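Side-chain contact in HIAXHD3 (PDB 3ZXK), which hydrolyses arabinofuranose side chains as an exo-acting family 43 glycoside hydrolase and, with its active site engineered, also displays endo-xylanase activity: residues L45-Y48 with H52-P55. Residues are numbered along the deposited sequence; the frame is centred on the assembly and turned at random.
Sequences LKSY and HWTP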
ATOM      1  N   LEU A  45       0.477  -8.446   4.471  1.00  4.32           N
ATOM      2  CA  LEU A  45       1.252  -8.347   5.705  1.00  4.16           C
ATOM      3  C   LEU A  45       0.849  -9.442   6.656  1.00  4.19           C
ATOM      4  O   LEU A  45      -0.286  -9.957   6.604  1.00  3.80           O
ATOM      5  CB  LEU A  45       1.068  -6.983   6.375  1.00  4.98           C
ATOM      6  CG  LEU A  45       1.078  -5.730   5.470  1.00  7.18           C
ATOM      7  CD1 LEU A  45       0.651  -4.528   6.304  1.00  8.60           C
ATOM      8  CD2 LEU A  45       2.449  -5.513   4.865  1.00  9.04           C
ATOM      9  N   LYS A  46       1.783  -9.793   7.540  1.00  4.48           N
ATOM     10  CA  LYS A  46       1.588 -10.850   8.503  1.00  4.73           C
ATOM     11  C   LYS A  46       1.853 -10.311   9.913  1.00  4.73           C
ATOM     12  O   LYS A  46       2.753  -9.471  10.110  1.00  4.83           O
ATOM     13  CB  LYS A  46       2.581 -11.954   8.168  1.00  6.43           C
ATOM     14  CG  LYS A  46       2.884 -12.936   9.253  1.00  8.75           C
ATOM     15  CD  LYS A  46       3.960 -13.909   8.833  1.00 10.20           C
ATOM     16  CE  LYS A  46       4.013 -15.021   9.865  1.00 12.69           C
ATOM     17  NZ  LYS A  46       4.980 -16.076   9.480  1.00 15.64           N
ATOM     18  N   SER A  47       1.071 -10.798  10.870  1.00  4.54           N
ATOM     19  CA  SER A  47       1.244 -10.491  12.293  0.57  4.98           C
ATOM     20  C   SER A  47       0.837 -11.655  13.173  1.00  5.14           C
ATOM     21  O   SER A  47      -0.002 -12.433  12.795  1.00  5.33           O
ATOM     22  CB  SER A  47       0.389  -9.292  12.697  0.57  5.26           C
ATOM     23  OG  SER A  47       0.675  -8.943  14.031  0.57  4.82           O
ATOM     24  N   TYR A  48       1.395 -11.708  14.373  1.00  5.38           N
ATOM     25  CA  TYR A  48       0.968 -12.689  15.363  1.00  5.47           C
ATOM     26  C   TYR A  48       0.073 -12.062  16.429  1.00  5.80           C
ATOM     27  O   TYR A  48      -0.529 -12.776  17.242  1.00  6.46           O
ATOM     28  CB  TYR A  48       2.174 -13.370  16.015  1.00  5.85           C
ATOM     29  CG  TYR A  48       2.985 -14.217  15.079  1.00  6.64           C
ATOM     30  CD1 TYR A  48       2.542 -15.480  14.693  1.00  8.07           C
ATOM     31  CD2 TYR A  48       4.219 -13.756  14.569  1.00  7.85           C
ATOM     32  CE1 TYR A  48       3.315 -16.271  13.838  1.00  9.63           C
ATOM     33  CE2 TYR A  48       4.988 -14.542  13.712  1.00 10.10           C
ATOM     34  CZ  TYR A  48       4.521 -15.790  13.350  1.00 10.77           C
ATOM     35  OH  TYR A  48       5.273 -16.578  12.508  1.00 13.28           O
ATOM     36  N   HIS A  52       2.235  -5.857  15.407  1.00  7.61           N
ATOM     37  CA  HIS A  52       3.510  -5.787  14.705  1.00  8.42           C
ATOM     38  C   HIS A  52       3.400  -6.535  13.406  1.00  7.85           C
ATOM     39  O   HIS A  52       3.234  -7.764  13.395  1.00  8.63           O
ATOM     40  CB  HIS A  52       4.594  -6.386  15.587  1.00  9.48           C
ATOM     41  CG  HIS A  52       4.715  -5.709  16.934  1.00 11.76           C
ATOM     42  ND1 HIS A  52       4.158  -6.207  18.058  1.00 15.00           N
ATOM     43  CD2 HIS A  52       5.332  -4.519  17.296  1.00 14.13           C
ATOM     44  CE1 HIS A  52       4.432  -5.389  19.098  1.00 15.91           C
ATOM     45  NE2 HIS A  52       5.150  -4.357  18.635  1.00 16.64           N
ATOM     46  N   TRP A  53       3.457  -5.792  12.307  1.00  7.09           N
ATOM     47  CA  TRP A  53       3.185  -6.314  10.967  1.00  6.58           C
ATOM     48  C   TRP A  53       4.452  -6.329  10.156  1.00  7.28           C
ATOM     49  O   TRP A  53       5.269  -5.394  10.264  1.00  8.63           O
ATOM     50  CB  TRP A  53       2.170  -5.437  10.274  1.00  6.55           C
ATOM     51  CG  TRP A  53       0.833  -5.468  10.925  1.00  5.54           C
ATOM     52  CD1 TRP A  53       0.338  -4.614  11.897  1.00  6.90           C
ATOM     53  CD2 TRP A  53      -0.227  -6.433  10.670  1.00  5.20           C
ATOM     54  NE1 TRP A  53      -0.949  -4.947  12.229  1.00  6.98           N
ATOM     55  CE2 TRP A  53      -1.348  -6.053  11.533  1.00  6.05           C
ATOM     56  CE3 TRP A  53      -0.363  -7.528   9.821  1.00  4.75           C
ATOM     57  CZ2 TRP A  53      -2.545  -6.764  11.536  1.00  5.33           C
ATOM     58  CZ3 TRP A  53      -1.560  -8.249   9.853  1.00  4.61           C
ATOM     59  CH2 TRP A  53      -2.629  -7.866  10.680  1.00  5.23           C
ATOM     60  N   THR A  54       4.597  -7.353   9.311  1.00  7.15           N
ATOM     61  CA  THR A  54       5.741  -7.534   8.412  1.00  8.31           C
ATOM     62  C   THR A  54       5.175  -7.900   7.040  1.00  7.19           C
ATOM     63  O   THR A  54       4.293  -8.770   6.969  1.00  6.98           O
ATOM     64  CB  THR A  54       6.616  -8.710   8.876  1.00 11.69           C
ATOM     65  OG1 THR A  54       7.128  -8.444  10.189  1.00 15.55           O
ATOM     66  CG2 THR A  54       7.778  -8.936   7.914  1.00 14.54           C
ATOM     67  N   PRO A  55       5.651  -7.242   5.961  1.00  7.56           N
ATOM     68  CA  PRO A  55       5.149  -7.610   4.618  1.00  6.55           C
ATOM     69  C   PRO A  55       5.730  -8.958   4.182  1.00  6.30           C
ATOM     70  O   PRO A  55       6.930  -9.213   4.407  1.00  7.44           O
ATOM     71  CB  PRO A  55       5.623  -6.449   3.727  1.00  7.55           C
ATOM     72  CG  PRO A  55       6.798  -5.888   4.431  1.00  8.17           C
ATOM     73  CD  PRO A  55       6.688  -6.186   5.900  1.00  8.25           C
TER
HETATM   74  O   HOH W   1       5.285  -9.970  11.846  1.00 34.79           O
HETATM   75  O   HOH W   2       3.746 -10.075  14.848  1.00  8.98           O
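Lys46 and Thr54 form an antiparallel hydrogen-bonded pair: Lys46 N donates to Thr54 O at 2.8 Å, and Thr54 N returns a bond to Lys46 O at 2.9 Å. Lys46 O also accepts a hydrogen bond from water 1, which is hydrogen-bonded in turn to Thr54 OG1, so the carbonyl has two partners and the threonine hydroxyl is tied to it through solvent. Nearer the turn, His52 O is gripped twice in the Ser47 conformer described here, one of two modelled. Ser47 OG donates to it at 2.9 Å, from above the carbonyl plane (56° out of it), and water 2 donates to it at 2.8 Å while accepting from Tyr48 N. The serine hydroxyl, set anti to its own nitrogen (chi1 -174°), points toward His52 O and Asp49 N, and is hydrogen-bonded to both. These residues close the beta hairpin of strands 41-47 and 54-58, the last two of a four-stranded antiparallel sheet, one blade of the five-bladed beta-propeller of family 43. The backbone places Ser47 CB over the indole face of Trp53, a CH-pi contact 3.5 Å from the centroid of the six-membered ring, while Leu45 CB approaches obliquely, 3.8 Å from Trp53 CE3. Tyr31 meets the indole edge-to-face, and Trp53 NE1 makes a weak hydrogen bond to Leu50 O. An alanine in place of Trp53 would probably leave Ser47 CB and Leu45 CB without their aromatic cover and open a gap beside Tyr31. At the neighbouring non-hydrogen-bonded pair, Leu45 CD2 presses tightly on Pro55, 3.4 Å from its CA. On the face carrying Lys46 and Thr54, the extended lysine chain leads away from the partner strand, taking NZ to Tyr48 OH, a 3.1 Å hydrogen bond, and to salt bridges with Glu123 and Glu314; Glu123 also holds the tyrosine hydroxyl.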